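Local atomic coordinates of uncharacterized LolA superfamily protein NE2245 (Nitrosomonas europaea ATCC 19718, PDB entry 3BUU), a protein that is of unknown function but, as a member of the LolA superfamily, may bind lipid or lipoprotein in the manner of outer-membrane lipoprotein carriers. Residues Y130-L135 against L148-Q153; T143-L148 against Y164-R169. All coordinates share one frame; numbering follows the deposited sequence. Where two conformers were deposited one is given.

Contact 1. Residues Y130-L135 against L148-Q153; sequences YYVLEL and LLWVNQ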
loop_
_atom_site.group_PDB
_atom_site.type_symbol
_atom_site.label_atom_id
_atom_site.label_comp_id
_atom_site.label_asym_id
_atom_site.label_seq_id
_atom_site.Cartn_x
_atom_site.Cartn_y
_atom_site.Cartn_z
ATOM N N TYR A 130 -5.538 -19.739 8.934
ATOM C CA TYR A 130 -5.751 -18.457 8.317
ATOM C C TYR A 130 -7.149 -18.365 7.784
ATOM O O TYR A 130 -7.653 -19.317 7.191
ATOM C CB TYR A 130 -4.746 -18.227 7.147
ATOM C CG TYR A 130 -3.335 -18.261 7.604
ATOM C CD1 TYR A 130 -2.707 -17.114 8.108
ATOM C CD2 TYR A 130 -2.627 -19.451 7.569
ATOM C CE1 TYR A 130 -1.415 -17.209 8.573
ATOM C CE2 TYR A 130 -1.331 -19.529 8.013
ATOM C CZ TYR A 130 -0.739 -18.415 8.540
ATOM O OH TYR A 130 0.570 -18.490 8.958
ATOM N N TYR A 131 -7.760 -17.204 7.945
ATOM C CA TYR A 131 -8.899 -16.827 7.133
ATOM C C TYR A 131 -8.366 -16.385 5.780
ATOM O O TYR A 131 -7.480 -15.537 5.733
ATOM C CB TYR A 131 -9.645 -15.647 7.757
ATOM C CG TYR A 131 -10.146 -15.849 9.149
ATOM C CD1 TYR A 131 -11.112 -16.785 9.440
ATOM C CD2 TYR A 131 -9.699 -15.038 10.188
ATOM C CE1 TYR A 131 -11.639 -16.903 10.752
ATOM C CE2 TYR A 131 -10.197 -15.153 11.478
ATOM C CZ TYR A 131 -11.164 -16.093 11.772
ATOM O OH TYR A 131 -11.682 -16.198 13.045
ATOM N N VAL A 132 -8.958 -16.852 4.681
ATOM C CA VAL A 132 -8.633 -16.340 3.344
ATOM C C VAL A 132 -9.804 -15.506 2.896
ATOM O O VAL A 132 -10.887 -16.067 2.608
ATOM C CB VAL A 132 -8.275 -17.452 2.320
ATOM C CG1 VAL A 132 -7.814 -16.803 1.012
ATOM C CG2 VAL A 132 -7.199 -18.354 2.875
ATOM N N LEU A 133 -9.627 -14.190 2.903
ATOM C CA LEU A 133 -10.690 -13.303 2.491
ATOM C C LEU A 133 -10.571 -12.988 1.015
ATOM O O LEU A 133 -9.488 -12.667 0.536
ATOM C CB LEU A 133 -10.627 -11.958 3.242
ATOM C CG LEU A 133 -10.757 -12.054 4.769
ATOM C CD1 LEU A 133 -10.710 -10.634 5.409
ATOM C CD2 LEU A 133 -12.029 -12.749 5.175
ATOM N N GLU A 134 -11.684 -13.030 0.306
ATOM C CA GLU A 134 -11.751 -12.520 -1.050
ATOM C C GLU A 134 -12.242 -11.072 -0.969
ATOM O O GLU A 134 -13.350 -10.815 -0.459
ATOM C CB GLU A 134 -12.710 -13.365 -1.887
ATOM C CG GLU A 134 -12.792 -12.813 -3.297
ATOM C CD GLU A 134 -13.244 -13.819 -4.323
ATOM O OE1 GLU A 134 -13.421 -15.001 -3.990
ATOM O OE2 GLU A 134 -13.402 -13.427 -5.495
ATOM N N LEU A 135 -11.409 -10.153 -1.456
ATOM C CA LEU A 135 -11.703 -8.717 -1.432
ATOM C C LEU A 135 -12.028 -8.317 -2.843
ATOM O O LEU A 135 -11.174 -8.356 -3.738
ATOM C CB LEU A 135 -10.459 -7.971 -0.955
ATOM C CG LEU A 135 -9.923 -8.357 0.412
ATOM C CD1 LEU A 135 -8.814 -7.416 0.847
ATOM C CD2 LEU A 135 -10.945 -8.481 1.474
ATOM N N LEU A 148 -6.870 -11.618 -2.677
ATOM C CA LEU A 148 -7.093 -12.631 -1.651
ATOM C C LEU A 148 -6.112 -12.326 -0.541
ATOM O O LEU A 148 -4.919 -12.214 -0.781
ATOM C CB LEU A 148 -6.853 -14.052 -2.200
ATOM C CG LEU A 148 -7.758 -14.497 -3.342
ATOM C CD1 LEU A 148 -7.478 -15.966 -3.638
ATOM C CD2 LEU A 148 -9.213 -14.215 -3.081
ATOM N N LEU A 149 -6.627 -12.174 0.674
ATOM C CA LEU A 149 -5.833 -11.791 1.830
ATOM C C LEU A 149 -5.912 -12.885 2.893
ATOM O O LEU A 149 -7.008 -13.248 3.323
ATOM C CB LEU A 149 -6.353 -10.457 2.406
ATOM C CG LEU A 149 -5.593 -9.949 3.644
ATOM C CD1 LEU A 149 -4.171 -9.549 3.329
ATOM C CD2 LEU A 149 -6.362 -8.818 4.283
ATOM N N TRP A 150 -4.755 -13.402 3.300
ATOM C CA TRP A 150 -4.656 -14.356 4.389
ATOM C C TRP A 150 -4.479 -13.594 5.696
ATOM O O TRP A 150 -3.539 -12.791 5.820
ATOM C CB TRP A 150 -3.449 -15.269 4.180
ATOM C CG TRP A 150 -3.624 -16.418 3.238
ATOM C CD1 TRP A 150 -3.587 -17.725 3.589
ATOM C CD2 TRP A 150 -3.800 -16.386 1.811
ATOM N NE1 TRP A 150 -3.776 -18.516 2.480
ATOM C CE2 TRP A 150 -3.936 -17.716 1.385
ATOM C CE3 TRP A 150 -3.883 -15.362 0.860
ATOM C CZ2 TRP A 150 -4.122 -18.079 0.065
ATOM C CZ3 TRP A 150 -4.088 -15.706 -0.501
ATOM C CH2 TRP A 150 -4.199 -17.076 -0.864
ATOM N N VAL A 151 -5.339 -13.870 6.666
ATOM C CA VAL A 151 -5.332 -13.222 7.960
ATOM C C VAL A 151 -5.228 -14.327 9.007
ATOM O O VAL A 151 -6.045 -15.259 9.033
ATOM C CB VAL A 151 -6.600 -12.366 8.156
ATOM C CG1 VAL A 151 -6.575 -11.743 9.552
ATOM C CG2 VAL A 151 -6.691 -11.277 7.114
ATOM N N ASN A 152 -4.218 -14.232 9.865
ATOM C CA ASN A 152 -4.042 -15.252 10.911
ATOM C C ASN A 152 -5.246 -15.279 11.836
ATOM O O ASN A 152 -5.667 -14.244 12.357
ATOM C CB ASN A 152 -2.788 -14.877 11.691
ATOM C CG ASN A 152 -2.243 -16.011 12.501
ATOM O OD1 ASN A 152 -2.971 -16.669 13.189
ATOM N ND2 ASN A 152 -0.960 -16.203 12.461
ATOM N N GLN A 153 -5.812 -16.461 12.066
ATOM C CA GLN A 153 -6.998 -16.556 12.916
ATOM C C GLN A 153 -6.667 -16.263 14.362
ATOM O O GLN A 153 -7.542 -15.890 15.131
ATOM C CB GLN A 153 -7.612 -17.932 12.844
ATOM C CG GLN A 153 -8.184 -18.268 11.464
ATOM C CD GLN A 153 -8.939 -19.571 11.451
ATOM O OE1 GLN A 153 -9.106 -20.220 12.483
ATOM N NE2 GLN A 153 -9.330 -20.005 10.279
#

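Contact 2. Residues T143-L148 against Y164-R169; sequences TYQKVL and YSVSGR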
loop_
_atom_site.group_PDB
_atom_site.type_symbol
_atom_site.label_atom_id
_atom_site.label_comp_id
_atom_site.label_asym_id
_atom_site.label_seq_id
_atom_site.Cartn_x
_atom_site.Cartn_y
_atom_site.Cartn_z
ATOM N N THR A 143 -7.412 0.171 -6.338
ATOM C CA THR A 143 -6.124 -0.283 -6.807
ATOM C C THR A 143 -6.201 -1.603 -7.578
ATOM O O THR A 143 -5.494 -1.775 -8.576
ATOM C CB THR A 143 -5.107 -0.321 -5.661
ATOM O OG1 THR A 143 -5.157 0.913 -4.938
ATOM C CG2 THR A 143 -3.672 -0.539 -6.139
ATOM N N TYR A 144 -7.028 -2.539 -7.079
ATOM C CA TYR A 144 -7.189 -3.866 -7.682
ATOM C C TYR A 144 -8.611 -4.246 -7.813
ATOM O O TYR A 144 -9.438 -3.823 -6.989
ATOM C CB TYR A 144 -6.502 -4.970 -6.822
ATOM C CG TYR A 144 -5.094 -4.632 -6.516
ATOM C CD1 TYR A 144 -4.090 -4.850 -7.453
ATOM C CD2 TYR A 144 -4.758 -4.048 -5.288
ATOM C CE1 TYR A 144 -2.764 -4.487 -7.179
ATOM C CE2 TYR A 144 -3.435 -3.681 -5.000
ATOM C CZ TYR A 144 -2.455 -3.911 -5.967
ATOM O OH TYR A 144 -1.147 -3.555 -5.749
ATOM N N GLN A 145 -8.902 -5.114 -8.779
ATOM C CA GLN A 145 -10.247 -5.636 -8.852
ATOM C C GLN A 145 -10.510 -6.758 -7.859
ATOM O O GLN A 145 -11.649 -6.957 -7.428
ATOM C CB GLN A 145 -10.622 -5.951 -10.285
ATOM C CG GLN A 145 -10.717 -4.625 -11.094
ATOM C CD GLN A 145 -11.613 -3.560 -10.431
ATOM O OE1 GLN A 145 -11.122 -2.590 -9.794
ATOM N NE2 GLN A 145 -12.918 -3.759 -10.536
ATOM N N LYS A 146 -9.490 -7.521 -7.523
ATOM C CA LYS A 146 -9.629 -8.631 -6.614
ATOM C C LYS A 146 -8.327 -8.846 -5.876
ATOM O O LYS A 146 -7.259 -8.853 -6.487
ATOM C CB LYS A 146 -10.026 -9.923 -7.397
ATOM C CG LYS A 146 -9.913 -11.206 -6.635
ATOM C CD LYS A 146 -10.215 -12.400 -7.581
ATOM C CE LYS A 146 -9.796 -13.701 -6.982
ATOM N NZ LYS A 146 -10.265 -14.810 -7.863
ATOM N N VAL A 147 -8.434 -9.057 -4.561
ATOM C CA VAL A 147 -7.290 -9.421 -3.721
ATOM C C VAL A 147 -7.727 -10.622 -2.877
ATOM O O VAL A 147 -8.848 -10.605 -2.349
ATOM C CB VAL A 147 -6.882 -8.241 -2.800
ATOM C CG1 VAL A 147 -5.656 -8.606 -1.945
ATOM C CG2 VAL A 147 -6.550 -7.016 -3.645
ATOM N N LEU A 148 -6.870 -11.618 -2.677
ATOM C CA LEU A 148 -7.093 -12.631 -1.651
ATOM C C LEU A 148 -6.112 -12.326 -0.541
ATOM O O LEU A 148 -4.919 -12.214 -0.781
ATOM C CB LEU A 148 -6.853 -14.052 -2.200
ATOM C CG LEU A 148 -7.758 -14.497 -3.342
ATOM C CD1 LEU A 148 -7.478 -15.966 -3.638
ATOM C CD2 LEU A 148 -9.213 -14.215 -3.081
ATOM N N TYR A 164 -4.992 -9.768 -8.133
ATOM C CA TYR A 164 -5.506 -10.258 -9.415
ATOM C C TYR A 164 -5.859 -9.113 -10.327
ATOM O O TYR A 164 -6.205 -7.989 -9.872
ATOM C CB TYR A 164 -6.746 -11.115 -9.149
ATOM C CG TYR A 164 -6.359 -12.418 -8.516
ATOM C CD1 TYR A 164 -6.151 -13.576 -9.289
ATOM C CD2 TYR A 164 -6.187 -12.515 -7.133
ATOM C CE1 TYR A 164 -5.771 -14.784 -8.717
ATOM C CE2 TYR A 164 -5.771 -13.725 -6.539
ATOM C CZ TYR A 164 -5.577 -14.857 -7.346
ATOM O OH TYR A 164 -5.163 -16.082 -6.876
ATOM N N SER A 165 -5.779 -9.415 -11.626
ATOM C CA SER A 165 -6.093 -8.435 -12.661
ATOM C C SER A 165 -7.560 -8.228 -12.813
ATOM O O SER A 165 -8.363 -8.956 -12.227
ATOM C CB SER A 165 -5.549 -8.940 -13.959
ATOM O OG SER A 165 -6.390 -9.948 -14.515
ATOM N N VAL A 166 -7.911 -7.266 -13.669
ATOM C CA VAL A 166 -9.313 -6.955 -13.936
ATOM C C VAL A 166 -10.060 -8.138 -14.565
ATOM O O VAL A 166 -11.296 -8.147 -14.575
ATOM C CB VAL A 166 -9.479 -5.700 -14.854
ATOM C CG1 VAL A 166 -8.823 -4.460 -14.232
ATOM C CG2 VAL A 166 -8.889 -5.962 -16.242
ATOM N N SER A 167 -9.300 -9.099 -15.110
ATOM C CA SER A 167 -9.835 -10.328 -15.690
ATOM C C SER A 167 -9.546 -11.596 -14.874
ATOM O O SER A 167 -9.718 -12.717 -15.370
ATOM C CB SER A 167 -9.275 -10.523 -17.110
ATOM O OG SER A 167 -7.899 -10.833 -17.025
ATOM N N GLY A 168 -9.063 -11.438 -13.644
ATOM C CA GLY A 168 -8.857 -12.601 -12.788
ATOM C C GLY A 168 -7.534 -13.363 -12.897
ATOM O O GLY A 168 -7.419 -14.469 -12.396
ATOM N N ARG A 169 -6.526 -12.789 -13.560
ATOM C CA ARG A 169 -5.172 -13.383 -13.638
ATOM C C ARG A 169 -4.384 -12.966 -12.411
ATOM O O ARG A 169 -4.411 -11.799 -12.051
ATOM C CB ARG A 169 -4.394 -12.887 -14.885
ATOM C CG ARG A 169 -4.577 -13.701 -16.184
ATOM C CD ARG A 169 -6.023 -13.743 -16.598
ATOM N NE ARG A 169 -6.229 -14.330 -17.923
ATOM C CZ ARG A 169 -7.380 -14.286 -18.591
ATOM N NH1 ARG A 169 -8.444 -13.675 -18.089
ATOM N NH2 ARG A 169 -7.471 -14.847 -19.766
HETATM O O HOH W 1 -7.087 -5.559 -10.774
#

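Contact 1. Residues Y130-L135 against L148-Q153
The CG2 methyl of Val132 lies over one face of the Trp150 indole in a CH-pi contact. The methyl sits 3.6 Å from the centroid of the five-membered ring, displaced toward the rim, with its closest contact at NE1. The other methyl, CG1, lies above the six-membered ring, near CZ2 and CH2.

The side chain of Gln153 can be followed outward from the backbone. Its CB comes up to CE2 and CZ of Tyr131. CG, anti to the carbonyl carbon (chi1 -66°), is centred over the Tyr131 ring, 3.5 Å from the centroid, in a CH-pi contact. CD comes nearest to Tyr131 CE1. At the tip NE2 approaches the backbone O of Tyr130, at 3.6 Å.

Strands 128-137 and 146-152 form an antiparallel beta hairpin in the LolA-like sheet. Tyr131 and Val151 exchange two backbone hydrogen bonds, and so do Leu133 and Leu149; the bond from Leu133 N to Leu149 O is 2.8 Å. The side chains of these four residues share the face covered by helix 9-20.

On the face of Val132 and Trp150, the indole also makes an offset edge-to-face pair with Tyr130, its edge toward that ring's face and the planes at 62°. Its NE1 is hydrogen-bonded to Glu123, and Lys160 makes a cation-pi contact with it. An alanine in place of Trp150 would probably open a gap beside Val132 and Tyr130 and leave Glu123 without its indole donor. Further along this face, Leu148 CD2 lies 3.8 Å from Glu134 CB, the two side chains running side by side.

Contact 2. Residues T143-L148 against Y164-R169
Lys146 lays its side chain across one face of the Tyr164 ring. Beyond CG, which is anti to the backbone N (chi1 167°), the lysine chain is extended. CB and CG run beside Tyr164 CB, and CD reaches CG of the ring. CE stands over the face, offset toward the rim, 3.9 Å from the centroid. NZ lies 4.5 Å from the centroid, only 6° off the ring normal, in a cation-pi contact.

Leu148 meets the same ring obliquely. Its CG is 3.8 Å from CE2, and its CD1 approaches both CE2 and OH. The hydroxyl is hydrogen-bonded to Glu162.

The backbones are joined where strand 146-152 runs beside strand 158-164. Tyr164 N donates to Lys146 O at 2.9 Å, nearly along the C=O axis. One residue back, a water bridges the two segments: it accepts from Gln145 N and donates to Tyr164 O, both at 2.7 Å. There Gln145 CG packs obliquely on Val166 CG1, at 3.7 Å.

Val166 belongs to a type I beta turn, Ser165 to Gly168, that leads to strand 170-182. Ser165 OG accepts from Arg169 N across this turn, at 3.0 Å. At the backbone angles of Gly168 (phi 86°) a CB would be jammed against the carbonyl O of Ser167, which calls for glycine.

The direct backbone bond gives way to a water link at this end of the pairing. The ammonium over the tyrosine face would probably be favoured by the pi electrons, while the lysine methylenes cover the ring by apolar contact.

Overall arrangement
Contacts 1 and 2 share Leu148 and strand 146-152, and their centres are about 15 Å apart. In contact 1 this strand pairs with strand 128-137. In contact 2 its beginning meets the end of strand 158-164, its neighbour on the other side. The two contacts also touch directly: Leu135 N lies 2.8 Å from Val147 O, a probable hydrogen bond that carries the hairpin pairing onward. Glu134 OE2 packs 3.9 Å from Lys146 CE. Contact 1 is largely buried, with helix 9-20 on one face, whereas contact 2 lies at the surface.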